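Hypothetical NUDIX hydrolase (Listeria monocytogenes, PDB 3SON) is a putative Nudix hydrolase that probably cleaves a nucleoside diphosphate linked to another moiety, and holds a calcium ion. Local coordinates at residues Y20-L25 against Y135-R140; R114-S117 against Q123-E126. All coordinates share one frame; numbering follows the deposited sequence.

Interaction 1 (Y20-L25 against Y135-R140); sequences YQFGVL and YELNER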
ATOM      1  N   TYR A  20     -10.465 -11.187 -19.557  1.00 34.42           N
ATOM      2  CA  TYR A  20      -9.141 -10.637 -19.540  1.00 32.25           C
ATOM      3  C   TYR A  20      -8.281 -11.565 -18.734  1.00 27.55           C
ATOM      4  O   TYR A  20      -8.754 -12.224 -17.781  1.00 29.51           O
ATOM      5  CB  TYR A  20      -9.127  -9.269 -18.884  1.00 33.62           C
ATOM      6  CG  TYR A  20      -9.784  -8.202 -19.727  1.00 40.01           C
ATOM      7  CD1 TYR A  20      -9.061  -7.546 -20.704  1.00 42.85           C
ATOM      8  CD2 TYR A  20     -11.110  -7.851 -19.538  1.00 42.25           C
ATOM      9  CE1 TYR A  20      -9.643  -6.563 -21.489  1.00 45.39           C
ATOM     10  CE2 TYR A  20     -11.706  -6.878 -20.327  1.00 43.97           C
ATOM     11  CZ  TYR A  20     -10.950  -6.230 -21.295  1.00 42.28           C
ATOM     12  OH  TYR A  20     -11.497  -5.256 -22.107  1.00 50.59           O
ATOM     13  N   GLN A  21      -7.027 -11.661 -19.152  1.00 26.75           N
ATOM     14  CA  GLN A  21      -6.019 -12.358 -18.394  1.00 26.63           C
ATOM     15  C   GLN A  21      -4.891 -11.409 -17.985  1.00 26.66           C
ATOM     16  O   GLN A  21      -4.612 -10.405 -18.669  1.00 27.28           O
ATOM     17  CB  GLN A  21      -5.501 -13.552 -19.171  1.00 31.65           C
ATOM     18  CG  GLN A  21      -6.604 -14.598 -19.385  1.00 35.19           C
ATOM     19  CD  GLN A  21      -6.059 -15.974 -19.668  1.00 42.41           C
ATOM     20  OE1 GLN A  21      -5.051 -16.115 -20.327  1.00 40.14           O
ATOM     21  NE2 GLN A  21      -6.721 -17.000 -19.149  1.00 57.98           N
ATOM     22  N   PHE A  22      -4.186 -11.793 -16.926  1.00 24.99           N
ATOM     23  CA  PHE A  22      -3.197 -10.956 -16.305  1.00 22.53           C
ATOM     24  C   PHE A  22      -1.895 -11.751 -16.204  1.00 19.77           C
ATOM     25  O   PHE A  22      -1.892 -12.975 -15.943  1.00 25.44           O
ATOM     26  CB  PHE A  22      -3.700 -10.527 -14.923  1.00 19.01           C
ATOM     27  CG  PHE A  22      -5.002  -9.781 -14.975  1.00 21.51           C
ATOM     28  CD1 PHE A  22      -4.985  -8.434 -15.277  1.00 24.05           C
ATOM     29  CD2 PHE A  22      -6.210 -10.416 -14.821  1.00 21.57           C
ATOM     30  CE1 PHE A  22      -6.145  -7.723 -15.409  1.00 26.97           C
ATOM     31  CE2 PHE A  22      -7.395  -9.704 -14.895  1.00 25.98           C
ATOM     32  CZ  PHE A  22      -7.360  -8.369 -15.238  1.00 20.26           C
ATOM     33  N   GLY A  23      -0.817 -11.053 -16.471  1.00 24.00           N
ATOM     34  CA  GLY A  23       0.474 -11.637 -16.577  1.00 20.16           C
ATOM     35  C   GLY A  23       1.254 -11.552 -15.247  1.00 20.81           C
ATOM     36  O   GLY A  23       1.459 -10.483 -14.697  1.00 22.65           O
ATOM     37  N   VAL A  24       1.546 -12.708 -14.660  1.00 20.44           N
ATOM     38  CA  VAL A  24       2.351 -12.724 -13.441  1.00 21.29           C
ATOM     39  C   VAL A  24       3.646 -13.449 -13.722  1.00 20.28           C
ATOM     40  O   VAL A  24       3.680 -14.384 -14.509  1.00 22.44           O
ATOM     41  CB  VAL A  24       1.643 -13.403 -12.264  1.00 23.16           C
ATOM     42  CG1 VAL A  24       0.323 -12.713 -11.973  1.00 26.54           C
ATOM     43  CG2 VAL A  24       1.314 -14.871 -12.569  1.00 35.24           C
ATOM     44  N   LEU A  25       4.691 -13.050 -12.995  1.00 20.06           N
ATOM     45  CA  LEU A  25       6.068 -13.532 -13.227  1.00 20.79           C
ATOM     46  C   LEU A  25       6.560 -14.280 -12.047  1.00 21.30           C
ATOM     47  O   LEU A  25       6.430 -13.801 -10.935  1.00 21.08           O
ATOM     48  CB  LEU A  25       6.995 -12.344 -13.491  1.00 23.05           C
ATOM     49  CG  LEU A  25       6.689 -11.455 -14.721  1.00 24.35           C
ATOM     50  CD1 LEU A  25       7.451 -10.124 -14.661  1.00 26.90           C
ATOM     51  CD2 LEU A  25       7.077 -12.150 -16.015  1.00 29.66           C
ATOM     52  N   TYR A 135      -7.017  -5.075  -8.597  1.00 20.89           N
ATOM     53  CA  TYR A 135      -8.460  -4.802  -8.457  1.00 25.09           C
ATOM     54  C   TYR A 135      -8.889  -3.625  -9.319  1.00 21.99           C
ATOM     55  O   TYR A 135      -9.892  -3.683 -10.068  1.00 22.87           O
ATOM     56  CB  TYR A 135      -8.801  -4.523  -6.978  1.00 24.91           C
ATOM     57  CG  TYR A 135     -10.169  -4.023  -6.822  1.00 23.73           C
ATOM     58  CD1 TYR A 135     -11.245  -4.871  -6.910  1.00 24.34           C
ATOM     59  CD2 TYR A 135     -10.412  -2.671  -6.668  1.00 21.10           C
ATOM     60  CE1 TYR A 135     -12.559  -4.377  -6.829  1.00 27.27           C
ATOM     61  CE2 TYR A 135     -11.686  -2.189  -6.579  1.00 25.23           C
ATOM     62  CZ  TYR A 135     -12.754  -3.045  -6.671  1.00 29.31           C
ATOM     63  OH  TYR A 135     -14.047  -2.522  -6.575  1.00 31.39           O
ATOM     64  N   GLU A 136      -8.196  -2.516  -9.142  1.00 25.33           N
ATOM     65  CA  GLU A 136      -8.490  -1.291  -9.916  1.00 24.93           C
ATOM     66  C   GLU A 136      -8.418  -1.581 -11.436  1.00 25.23           C
ATOM     67  O   GLU A 136      -9.279  -1.211 -12.197  1.00 24.24           O
ATOM     68  CB  GLU A 136      -7.506  -0.183  -9.538  1.00 24.94           C
ATOM     69  CG  GLU A 136      -7.791   1.052 -10.380  1.00 29.49           C
ATOM     70  CD  GLU A 136      -6.775   2.169 -10.229  1.00 26.71           C
ATOM     71  OE1 GLU A 136      -5.852   2.096  -9.344  1.00 30.26           O
ATOM     72  OE2 GLU A 136      -6.883   3.123 -11.057  1.00 28.27           O
ATOM     73  N   LEU A 137      -7.319  -2.161 -11.878  1.00 21.73           N
ATOM     74  CA  LEU A 137      -7.192  -2.517 -13.301  1.00 23.05           C
ATOM     75  C   LEU A 137      -8.388  -3.347 -13.814  1.00 20.11           C
ATOM     76  O   LEU A 137      -8.929  -3.096 -14.906  1.00 24.80           O
ATOM     77  CB  LEU A 137      -5.890  -3.284 -13.548  1.00 24.65           C
ATOM     78  CG  LEU A 137      -5.635  -3.796 -14.996  1.00 23.48           C
ATOM     79  CD1 LEU A 137      -5.841  -2.695 -16.044  1.00 19.64           C
ATOM     80  CD2 LEU A 137      -4.309  -4.570 -15.160  1.00 21.55           C
ATOM     81  N   ASN A 138      -8.769  -4.331 -13.026  1.00 23.24           N
ATOM     82  CA  ASN A 138      -9.784  -5.228 -13.388  1.00 24.15           C
ATOM     83  C   ASN A 138     -11.145  -4.504 -13.492  1.00 26.85           C
ATOM     84  O   ASN A 138     -11.870  -4.637 -14.493  1.00 28.49           O
ATOM     85  CB  ASN A 138      -9.860  -6.401 -12.429  1.00 32.50           C
ATOM     86  CG  ASN A 138     -10.826  -7.444 -12.911  1.00 26.02           C
ATOM     87  OD1 ASN A 138     -10.718  -7.937 -14.058  1.00 28.75           O
ATOM     88  ND2 ASN A 138     -11.824  -7.771 -12.069  1.00 29.55           N
ATOM     89  N   GLU A 139     -11.445  -3.640 -12.519  1.00 25.19           N
ATOM     90  CA  GLU A 139     -12.669  -2.814 -12.610  1.00 24.16           C
ATOM     91  C   GLU A 139     -12.657  -1.888 -13.806  1.00 28.94           C
ATOM     92  O   GLU A 139     -13.665  -1.772 -14.524  1.00 28.44           O
ATOM     93  CB  GLU A 139     -12.890  -2.025 -11.305  1.00 25.76           C
ATOM     94  CG  GLU A 139     -13.205  -2.883 -10.100  1.00 30.50           C
ATOM     95  CD  GLU A 139     -14.427  -3.747 -10.336  1.00 29.13           C
ATOM     96  OE1 GLU A 139     -15.518  -3.195 -10.613  1.00 34.08           O
ATOM     97  OE2 GLU A 139     -14.282  -4.986 -10.251  1.00 41.55           O
ATOM     98  N   ARG A 140     -11.521  -1.250 -14.058  1.00 24.04           N
ATOM     99  CA  ARG A 140     -11.362  -0.398 -15.232  1.00 29.85           C
ATOM    100  C   ARG A 140     -11.504  -1.143 -16.556  1.00 29.42           C
ATOM    101  O   ARG A 140     -12.209  -0.680 -17.413  1.00 35.31           O
ATOM    102  CB  ARG A 140     -10.088   0.351 -15.174  1.00 26.20           C
ATOM    103  CG  ARG A 140     -10.017   1.446 -14.143  1.00 25.64           C
ATOM    104  CD  ARG A 140      -8.675   2.123 -14.288  1.00 28.16           C
ATOM    105  NE  ARG A 140      -8.511   3.223 -13.354  1.00 26.40           N
ATOM    106  CZ  ARG A 140      -8.936   4.456 -13.565  1.00 36.78           C
ATOM    107  NH1 ARG A 140      -9.617   4.766 -14.685  1.00 35.32           N
ATOM    108  NH2 ARG A 140      -8.729   5.377 -12.619  1.00 36.81           N
TER
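The Phe-22 ring meets helix 128-142 by its edge: Leu-137 CD2 and Asn-138 OD1 both lie near the ring plane, along its outer rim. Phe-22 CE1 is 3.7 Å from Leu-137 CD2, an apolar contact extended by CD1, while CZ sits 3.6 Å from Asn-138 OD1. The amide plane of Asn-138 is turned 77° from the ring, and OD1 points at the C-H rim, a side on which the weakly positive ring hydrogens probably suit a carbonyl oxygen. In the helix, the Tyr-135 ring carries Glu-139 CG over one face, displaced toward the rim. Phe-22 lies with CG anti to its carbonyl carbon (chi1 -59°), reaching across from the strand, and its side chain slides past that of Leu-137 in the opposite direction. Successive residues of the helix thus supply an apolar and a polar neighbour to one ring. On the helix flank turned from the strand, the Glu-136 carboxylate lies in plane at the edge of the Arg-140 guanidinium, where Arg-140 NE donates a 2.8 Å bond to the anti lone pair of Glu-136 OE2. This salt bridge is tied further to the fold, as Arg-140 NH2 pairs with Asp-70 and Glu-136 accepts backbone N-H groups of Asp-70 and Ser-71. In the Nudix fold the contact packs helix 128-142 onto strand 20-27; Phe-13 and Ile-11 of strand 7-15 continue the apolar layer, Tyr-118 of helix 118-124 touches both Phe-22 and Asn-138, and Tyr-135 reaches Phe-78 of the second subunit.

Interaction 2 (R114-S117 against Q123-E126); sequences RWVS and QLLE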
ATOM      1  N   ARG A 114       3.020 -16.283 -16.526  1.00 23.31           N
ATOM      2  CA  ARG A 114       1.771 -16.988 -16.589  1.00 24.07           C
ATOM      3  C   ARG A 114       0.600 -16.016 -16.754  1.00 23.57           C
ATOM      4  O   ARG A 114       0.481 -15.017 -16.033  1.00 19.94           O
ATOM      5  CB  ARG A 114       1.623 -17.844 -15.317  1.00 28.28           C
ATOM      6  CG  ARG A 114       0.490 -18.867 -15.393  1.00 29.01           C
ATOM      7  CD  ARG A 114       0.284 -19.468 -14.006  1.00 29.20           C
ATOM      8  NE  ARG A 114       1.276 -20.508 -13.715  1.00 21.64           N
ATOM      9  CZ  ARG A 114       1.320 -21.248 -12.605  1.00 30.08           C
ATOM     10  NH1 ARG A 114       0.417 -21.116 -11.639  1.00 26.82           N
ATOM     11  NH2 ARG A 114       2.264 -22.180 -12.464  1.00 27.12           N
ATOM     12  N   TRP A 115      -0.239 -16.320 -17.734  1.00 23.21           N
ATOM     13  CA  TRP A 115      -1.435 -15.546 -18.061  1.00 24.39           C
ATOM     14  C   TRP A 115      -2.589 -16.212 -17.338  1.00 27.96           C
ATOM     15  O   TRP A 115      -2.906 -17.406 -17.585  1.00 30.73           O
ATOM     16  CB  TRP A 115      -1.670 -15.613 -19.566  1.00 25.98           C
ATOM     17  CG  TRP A 115      -0.707 -14.813 -20.327  1.00 27.70           C
ATOM     18  CD1 TRP A 115       0.269 -15.252 -21.182  1.00 25.51           C
ATOM     19  CD2 TRP A 115      -0.565 -13.380 -20.289  1.00 22.56           C
ATOM     20  NE1 TRP A 115       1.007 -14.198 -21.675  1.00 28.30           N
ATOM     21  CE2 TRP A 115       0.548 -13.046 -21.152  1.00 27.75           C
ATOM     22  CE3 TRP A 115      -1.213 -12.357 -19.606  1.00 28.46           C
ATOM     23  CZ2 TRP A 115       0.982 -11.734 -21.337  1.00 24.34           C
ATOM     24  CZ3 TRP A 115      -0.740 -11.055 -19.772  1.00 28.67           C
ATOM     25  CH2 TRP A 115       0.294 -10.748 -20.660  1.00 26.68           C
ATOM     26  N   VAL A 116      -3.170 -15.501 -16.364  1.00 28.31           N
ATOM     27  CA  VAL A 116      -4.117 -16.079 -15.424  1.00 29.01           C
ATOM     28  C   VAL A 116      -5.331 -15.169 -15.263  1.00 33.73           C
ATOM     29  O   VAL A 116      -5.287 -13.990 -15.566  1.00 25.93           O
ATOM     30  CB  VAL A 116      -3.440 -16.270 -14.041  1.00 28.36           C
ATOM     31  CG1 VAL A 116      -2.276 -17.261 -14.162  1.00 32.61           C
ATOM     32  CG2 VAL A 116      -2.918 -14.928 -13.505  1.00 25.13           C
ATOM     33  N   SER A 117      -6.423 -15.724 -14.744  1.00 27.42           N
ATOM     34  CA  SER A 117      -7.594 -14.921 -14.491  1.00 29.77           C
ATOM     35  C   SER A 117      -7.332 -13.977 -13.316  1.00 29.68           C
ATOM     36  O   SER A 117      -6.384 -14.132 -12.576  1.00 26.46           O
ATOM     37  CB  SER A 117      -8.770 -15.796 -14.112  1.00 30.05           C
ATOM     38  OG  SER A 117      -8.516 -16.378 -12.857  1.00 26.97           O
ATOM     39  N   GLN A 123      -4.627 -14.969  -5.924  1.00 27.78           N
ATOM     40  CA  GLN A 123      -4.101 -16.105  -5.187  1.00 29.64           C
ATOM     41  C   GLN A 123      -2.564 -16.248  -5.242  1.00 22.91           C
ATOM     42  O   GLN A 123      -1.918 -16.679  -4.254  1.00 28.14           O
ATOM     43  CB  GLN A 123      -4.772 -17.413  -5.682  1.00 31.40           C
ATOM     44  CG  GLN A 123      -6.218 -17.558  -5.250  1.00 35.86           C
ATOM     45  CD  GLN A 123      -6.328 -17.601  -3.745  1.00 40.97           C
ATOM     46  OE1 GLN A 123      -5.715 -18.449  -3.099  1.00 47.40           O
ATOM     47  NE2 GLN A 123      -7.090 -16.660  -3.167  1.00 40.63           N
ATOM     48  N   LEU A 124      -1.975 -15.855  -6.368  1.00 22.72           N
ATOM     49  CA  LEU A 124      -0.509 -15.914  -6.580  1.00 21.42           C
ATOM     50  C   LEU A 124       0.209 -14.804  -5.845  1.00 23.25           C
ATOM     51  O   LEU A 124       1.340 -14.984  -5.390  1.00 21.83           O
ATOM     52  CB  LEU A 124      -0.190 -15.828  -8.092  1.00 23.48           C
ATOM     53  CG  LEU A 124      -0.470 -17.055  -8.990  1.00 26.85           C
ATOM     54  CD1 LEU A 124      -0.198 -16.867 -10.473  1.00 26.21           C
ATOM     55  CD2 LEU A 124       0.202 -18.318  -8.477  1.00 28.33           C
ATOM     56  N   LEU A 125      -0.390 -13.611  -5.811  1.00 20.19           N
ATOM     57  CA  LEU A 125       0.236 -12.416  -5.205  1.00 22.76           C
ATOM     58  C   LEU A 125       0.468 -12.432  -3.668  1.00 21.06           C
ATOM     59  O   LEU A 125      -0.322 -13.028  -2.924  1.00 31.52           O
ATOM     60  CB  LEU A 125      -0.631 -11.214  -5.599  1.00 25.15           C
ATOM     61  CG  LEU A 125      -0.578 -10.924  -7.120  1.00 24.35           C
ATOM     62  CD1 LEU A 125      -1.583  -9.818  -7.477  1.00 23.28           C
ATOM     63  CD2 LEU A 125       0.829 -10.532  -7.563  1.00 23.26           C
ATOM     64  N   GLU A 126       1.525 -11.740  -3.218  1.00 24.37           N
ATOM     65  CA  GLU A 126       1.785 -11.599  -1.790  1.00 25.18           C
ATOM     66  C   GLU A 126       1.392 -10.248  -1.177  1.00 26.18           C
ATOM     67  O   GLU A 126       0.857 -10.246  -0.090  1.00 28.97           O
ATOM     68  CB  GLU A 126       3.238 -11.970  -1.395  1.00 36.76           C
ATOM     69  CG  GLU A 126       4.316 -11.509  -2.356  1.00 38.42           C
ATOM     70  CD  GLU A 126       5.749 -11.950  -1.975  1.00 45.87           C
ATOM     71  OE1 GLU A 126       5.954 -12.742  -1.028  1.00 45.90           O
ATOM     72  OE2 GLU A 126       6.681 -11.455  -2.623  1.00 37.61           O
TER
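Leu-124 spreads its two methyls over Val-116 and the end of Arg-114, closing a strand-turn-helix unit of the Nudix fold: strand 110-116 leads through Ser-117, the N-cap residue, into helix 118-124, whose last turn folds back over the strand. The backbones come nearest at Val-116 and Leu-124, CA to CA 9.6 Å, a gap that their side chains bridge from both sides. Leu-124 stands with CG beside its backbone N (chi1 -74°) and CD1 continuing the chain away from CA (chi2 177°). CD1 thereby becomes the leading methyl and touches Val-116, whereas the branching CD2 is turned to Arg-114. Arg-114 starts out as an extended chain, then bends at chi3 (-80°), which brings the guanidinium beside the leucine. NH1 comes within 4.2 Å of Leu-124 CD2, obliquely and as a loose van der Waals approach. The polar grip on this arginine is instead the salt bridge from NE to Glu-112, two residues back on the same strand, which probably helps to fix the bend. Arg-114 and Val-116, two apart on the strand, turn toward the helix, whereas the intervening Trp-115 packs on Pro-12 and Ile-14. Ser-117 OG accepts the backbone N-H of Ser-120 and so caps the first turn of the helix. Leu-125 already leaves helical geometry and sends its side chain to Phe-35, while Trp-33 covers both Arg-114 and Leu-124. In the apolar half of the contact, Val-116 CG1, set anti to its own carbonyl carbon, lies 4.3 Å from Leu-124 CD1.

Overall arrangement
Interactions 1 and 2 have centres about 9 Å apart and share one sheet, in which strands 20-27 and 110-116 run antiparallel as neighbours. Phe-22 N lies 2.8 Å from Val-116 O and Val-24 O 2.8 Å from Arg-114 N, probable hydrogen bonds that join the two strands. Their side chains also touch, Val-24 CG2 being 3.3 Å from Leu-124 CD1. Along the chain, interaction 2 is nested inside the loop closed by interaction 1, and the consecutive helices 118-124 and 128-142 both reach this sheet. Neither contact contains the calcium ligands Ala-37, Glu-53 and Glu-57, which belong to strand 33-39 and helix 46-58.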